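Local structure of DNA-(apurinic or apyrimidinic site) endonuclease 2 (Xenopus laevis, 6WCD) at residues 77-82 / 123-128; 253-258 / 269-274. The protein acts in DNA base excision repair as a weak AP endonuclease and 3'-5' exonuclease, represented here by its catalytic domain. All blocks are in the same frame, centred on the assembly; numbering follows the deposited sequence. Where two conformers were deposited one is given.

Interaction 1 of 2, residues 77-82 / 123-128; sequences TPQAAE and QHRILN
Gln79 lays its side-chain amide across the start of the Arg125 side chain. OE1 accepts a hydrogen bond from the backbone of that same residue. Arg125 N lies 2.9 Å from Gln79 OE1, and the N-H comes in from above the carbonyl plane along a bent path (139°). The Gln79 torsions set this up. CG stands beside the backbone N (chi1 -77°), and the bend at chi2 (72°) brings CD alongside Arg125 CG. The two side chains cross at about a right angle, with Gln79 CD 3.5 Å from Arg125 CG. NE2 of the amide bonds Ile312 O, so both ends of the group are held and its rotation is fixed, while Arg125 bends at chi2 and chi3 and leads its guanidinium away to Glu133 and Thr135.

Gln79 and Ala80 both face Gln123, which makes a classic beta bulge where strand 80-83 joins the antiparallel strand 119-127. Gln79 N bonds Gln123 O at 2.8 Å, and Gln123 N bonds Ala80 O at 2.9 Å. The sheet is one of the two packed together in the DNase I-like sandwich, and this corner of it lies away from the active site. Ala80 CB and Gln123 CB sit on the same side of the sheet, 4.1 Å apart.

His124 alternates with Gln123 along the strand, and its ring meets Pro78. Pro78 CB lies over one face of the His124 imidazole, 4.2 Å from the ring centre, in a CH-pi contact. The ring is kept from turning by Thr76 O at ND1 and Thr122 OG1 at NE2, and the extended Gln123 reaches Thr137 OG1 with its NE2. A water oxygen lies 2.9 Å from Thr77 O, to which it donates, and is weakly linked to His124 ND1.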
# COMPACT_ATOMS: atom_id res chain seq x y z
N THR A 77 -6.21 10.88 11.52
CA THR A 77 -7.53 10.60 10.97
C THR A 77 -7.66 11.31 9.64
O THR A 77 -7.50 12.53 9.58
CB THR A 77 -8.60 11.07 11.94
OG1 THR A 77 -8.41 10.41 13.23
CG2 THR A 77 -9.99 10.74 11.45
N PRO A 78 -7.99 10.61 8.56
CA PRO A 78 -8.02 11.21 7.24
C PRO A 78 -9.24 12.07 6.99
O PRO A 78 -10.34 11.81 7.48
CB PRO A 78 -7.98 10.00 6.30
CG PRO A 78 -8.58 8.90 7.07
CD PRO A 78 -8.16 9.13 8.49
N GLN A 79 -9.03 13.09 6.16
CA GLN A 79 -10.13 13.93 5.72
C GLN A 79 -10.99 13.23 4.68
O GLN A 79 -12.18 13.57 4.54
CB GLN A 79 -9.59 15.26 5.17
CG GLN A 79 -9.15 16.28 6.24
CD GLN A 79 -7.86 15.96 6.99
OE1 GLN A 79 -7.04 15.16 6.55
NE2 GLN A 79 -7.67 16.63 8.13
N ALA A 80 -10.44 12.26 3.97
CA ALA A 80 -11.15 11.56 2.93
C ALA A 80 -10.55 10.16 2.80
O ALA A 80 -9.39 9.93 3.13
CB ALA A 80 -11.06 12.28 1.59
N ALA A 81 -11.34 9.24 2.28
CA ALA A 81 -10.88 7.87 2.09
C ALA A 81 -11.75 7.20 1.04
O ALA A 81 -12.95 7.45 0.96
CB ALA A 81 -10.93 7.05 3.39
N GLU A 82 -11.14 6.35 0.24
CA GLU A 82 -11.83 5.72 -0.88
C GLU A 82 -11.23 4.38 -1.21
O GLU A 82 -10.01 4.24 -1.20
CB GLU A 82 -11.74 6.67 -2.09
CG GLU A 82 -12.59 6.28 -3.27
CD GLU A 82 -12.57 7.31 -4.42
OE1 GLU A 82 -12.11 8.44 -4.23
OE2 GLU A 82 -13.03 6.96 -5.52
N GLN A 123 -6.58 10.28 2.60
CA GLN A 123 -6.04 11.60 2.36
C GLN A 123 -5.95 12.34 3.68
O GLN A 123 -6.93 12.41 4.42
CB GLN A 123 -6.92 12.33 1.34
CG GLN A 123 -6.38 13.61 0.84
CD GLN A 123 -7.20 14.06 -0.36
OE1 GLN A 123 -8.24 14.70 -0.19
NE2 GLN A 123 -6.75 13.71 -1.56
N HIS A 124 -4.77 12.91 3.94
CA HIS A 124 -4.38 13.45 5.23
C HIS A 124 -3.89 14.87 5.03
O HIS A 124 -3.05 15.13 4.16
CB HIS A 124 -3.24 12.60 5.82
CG HIS A 124 -3.54 11.13 5.87
ND1 HIS A 124 -4.05 10.51 6.98
CD2 HIS A 124 -3.45 10.18 4.91
CE1 HIS A 124 -4.27 9.23 6.69
NE2 HIS A 124 -3.91 9.00 5.46
N ARG A 125 -4.30 15.79 5.87
CA ARG A 125 -3.67 17.11 5.82
C ARG A 125 -2.38 17.06 6.64
O ARG A 125 -2.32 16.41 7.69
CB ARG A 125 -4.60 18.16 6.37
CG ARG A 125 -5.82 18.40 5.48
CD ARG A 125 -5.46 19.06 4.11
NE ARG A 125 -5.58 20.52 4.17
CZ ARG A 125 -5.24 21.36 3.19
NH1 ARG A 125 -5.41 22.67 3.36
NH2 ARG A 125 -4.72 20.93 2.05
N ILE A 126 -1.36 17.75 6.15
CA ILE A 126 -0.05 17.75 6.80
C ILE A 126 0.46 19.19 6.78
O ILE A 126 0.07 20.01 5.95
CB ILE A 126 0.99 16.81 6.14
CG1 ILE A 126 1.24 17.18 4.66
CG2 ILE A 126 0.61 15.35 6.34
CD1 ILE A 126 2.47 16.54 4.06
N LEU A 127 1.35 19.51 7.73
CA LEU A 127 2.08 20.76 7.73
C LEU A 127 3.49 20.50 7.22
O LEU A 127 4.19 19.64 7.75
CB LEU A 127 2.11 21.37 9.12
CG LEU A 127 0.72 21.75 9.67
CD1 LEU A 127 0.84 22.07 11.16
CD2 LEU A 127 0.17 22.93 8.91
N ASN A 128 3.90 21.22 6.19
CA ASN A 128 5.17 20.96 5.54
C ASN A 128 6.30 21.72 6.23
O ASN A 128 6.13 22.35 7.28
CB ASN A 128 5.06 21.28 4.04
CG ASN A 128 5.06 22.76 3.74
OD1 ASN A 128 5.26 23.65 4.57
ND2 ASN A 128 4.89 23.05 2.45
O HOH W 1 -4.88 13.38 8.74

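Interaction 2 of 2, residues 253-258 / 269-274; sequences AFTCWC and GTRIDY
The directions of 253-257 and 269-273 differ by 107°, and the two segments meet in a short antiparallel pairing of Cys256 with Thr270. Thr255 and Cys256 both face Thr270, a classic beta bulge. Thr270 O takes Thr255 N at 2.9 Å and, more weakly, Cys256 N. Thr270 N returns a bond to Cys256 O. The bulge lies beside the active site of the DNase I-like fold.

Phe254 lies flat against the Gly269 peptide. Gly269 O sits 3.5 Å above the Phe254 ring plane, over its centre. An alanine in place of Phe254 would probably leave that peptide without its ring cover and open a gap beside Gly269. Trp257 CD1 approaches Gly269 CA to 3.7 Å from the same side of the peptide as the Phe254 ring. Gly269, with no side chain, lets both aromatic residues come this close. Trp257 NE1 bonds Asn267.

Arg271 packs its CB, CG and CD against Ala253 O, a buried oxygen with no hydrogen-bond partner in the model, while its guanidinium pairs with Asp241 and Asp192. Ile272 CG1 meets Cys256 CB at 3.9 Å.

Thr255 holds OG1 between its backbone N and carbonyl carbon (chi1 64°), where it faces two partners. It accepts a nearly straight bond from Ile272 N, 3.2 Å from OG1. Asp273 is by similarity important for catalysis. Its OD2 bonds ND1 of His300, the predicted proton acceptor, and the same oxygen accepts from Thr255, consistent with a second-shell role for Thr255 in positioning this carboxylate. Thr255 OG1 donates to Asp273 OD2 at 2.7 Å, on the anti lone pair, away from OD1.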
# COMPACT_ATOMS: atom_id res chain seq x y z
N ALA A 253 18.88 -6.33 0.81
CA ALA A 253 17.84 -5.64 1.53
C ALA A 253 16.50 -6.16 1.01
O ALA A 253 15.77 -5.46 0.33
CB ALA A 253 17.93 -4.15 1.31
N PHE A 254 16.18 -7.39 1.39
CA PHE A 254 14.98 -8.02 0.88
C PHE A 254 13.79 -7.89 1.83
O PHE A 254 13.96 -7.60 3.03
CB PHE A 254 15.24 -9.49 0.59
CG PHE A 254 16.46 -9.72 -0.32
CD1 PHE A 254 16.73 -8.86 -1.37
CD2 PHE A 254 17.29 -10.78 -0.08
CE1 PHE A 254 17.84 -9.06 -2.20
CE2 PHE A 254 18.39 -11.00 -0.90
CZ PHE A 254 18.65 -10.13 -1.97
N THR A 255 12.58 -8.01 1.27
CA THR A 255 11.36 -7.90 2.05
C THR A 255 10.47 -9.13 1.98
O THR A 255 9.41 -9.16 2.62
CB THR A 255 10.55 -6.69 1.62
OG1 THR A 255 10.10 -6.81 0.26
CG2 THR A 255 11.34 -5.43 1.80
N CYS A 256 10.84 -10.12 1.15
CA CYS A 256 9.98 -11.26 0.89
C CYS A 256 10.83 -12.48 0.69
O CYS A 256 11.79 -12.45 -0.12
CB CYS A 256 9.11 -11.00 -0.33
SG CYS A 256 7.95 -12.38 -0.72
N TRP A 257 10.44 -13.59 1.36
CA TRP A 257 11.11 -14.89 1.27
C TRP A 257 10.01 -15.94 1.25
O TRP A 257 9.07 -15.90 2.09
CB TRP A 257 12.02 -15.16 2.47
CG TRP A 257 13.02 -14.06 2.81
CD1 TRP A 257 14.30 -14.01 2.48
CD2 TRP A 257 12.73 -12.86 3.55
NE1 TRP A 257 14.89 -12.86 2.96
CE2 TRP A 257 13.91 -12.12 3.61
CE3 TRP A 257 11.58 -12.35 4.15
CZ2 TRP A 257 14.00 -10.93 4.26
CZ3 TRP A 257 11.68 -11.13 4.82
CH2 TRP A 257 12.85 -10.43 4.84
N CYS A 258 10.15 -16.95 0.41
CA CYS A 258 9.09 -17.94 0.37
C CYS A 258 9.00 -18.73 1.68
O CYS A 258 9.97 -18.93 2.36
CB CYS A 258 9.22 -18.86 -0.83
SG CYS A 258 10.71 -19.89 -0.78
N GLY A 269 15.70 -14.30 -1.14
CA GLY A 269 14.65 -13.29 -1.12
C GLY A 269 14.72 -12.22 -2.19
O GLY A 269 15.62 -12.18 -3.03
N THR A 270 13.74 -11.32 -2.13
CA THR A 270 13.57 -10.24 -3.10
C THR A 270 13.00 -9.03 -2.38
O THR A 270 12.30 -9.19 -1.39
CB THR A 270 12.63 -10.63 -4.23
OG1 THR A 270 12.94 -11.95 -4.71
CG2 THR A 270 12.77 -9.65 -5.34
N ARG A 271 13.27 -7.82 -2.90
CA ARG A 271 12.65 -6.59 -2.38
C ARG A 271 11.49 -6.20 -3.33
O ARG A 271 11.75 -5.79 -4.48
CB ARG A 271 13.63 -5.44 -2.25
CG ARG A 271 12.98 -4.21 -1.51
CD ARG A 271 13.96 -3.08 -1.25
NE ARG A 271 14.38 -2.48 -2.50
CZ ARG A 271 13.92 -1.34 -3.00
NH1 ARG A 271 13.04 -0.61 -2.34
NH2 ARG A 271 14.34 -0.96 -4.19
N ILE A 272 10.26 -6.38 -2.87
CA ILE A 272 9.07 -6.12 -3.69
C ILE A 272 8.07 -5.22 -2.95
O ILE A 272 6.96 -4.97 -3.49
CB ILE A 272 8.39 -7.41 -4.19
CG1 ILE A 272 8.00 -8.32 -3.01
CG2 ILE A 272 9.27 -8.10 -5.25
CD1 ILE A 272 7.12 -9.48 -3.44
N ASP A 273 8.42 -4.76 -1.78
CA ASP A 273 7.62 -3.84 -0.97
C ASP A 273 8.30 -2.49 -0.92
O ASP A 273 9.49 -2.38 -0.60
CB ASP A 273 7.48 -4.45 0.40
CG ASP A 273 6.75 -5.80 0.34
OD1 ASP A 273 5.48 -5.80 0.15
OD2 ASP A 273 7.39 -6.88 0.45
N TYR A 274 7.54 -1.45 -1.22
CA TYR A 274 8.04 -0.13 -1.46
C TYR A 274 7.25 0.91 -0.72
O TYR A 274 6.06 0.76 -0.43
CB TYR A 274 7.94 0.23 -2.95
CG TYR A 274 8.69 -0.64 -3.90
CD1 TYR A 274 9.87 -0.22 -4.44
CD2 TYR A 274 8.17 -1.82 -4.37
CE1 TYR A 274 10.55 -0.95 -5.39
CE2 TYR A 274 8.85 -2.58 -5.27
CZ TYR A 274 10.02 -2.14 -5.80
OH TYR A 274 10.72 -2.84 -6.76

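Both contacts belong to the same mixed sheet, on opposite sides of the chain's centre. Their centres are about 29 Å apart and their nearest atoms about 14 Å. Each has a classic beta bulge in an antiparallel pairing, but the surroundings differ. Interaction 1 is partly buried and joins strands 80-83 and 119-127, away from the catalytic residues. There a glutamine amide and a proline-on-imidazole contact add to the backbone bonds. Interaction 2 is more buried and joins segment 253-258 to the start of strand 269-278. Its side chains split between aromatic packing on a glycine and a hydroxyl-carboxylate bond that leads into the active site.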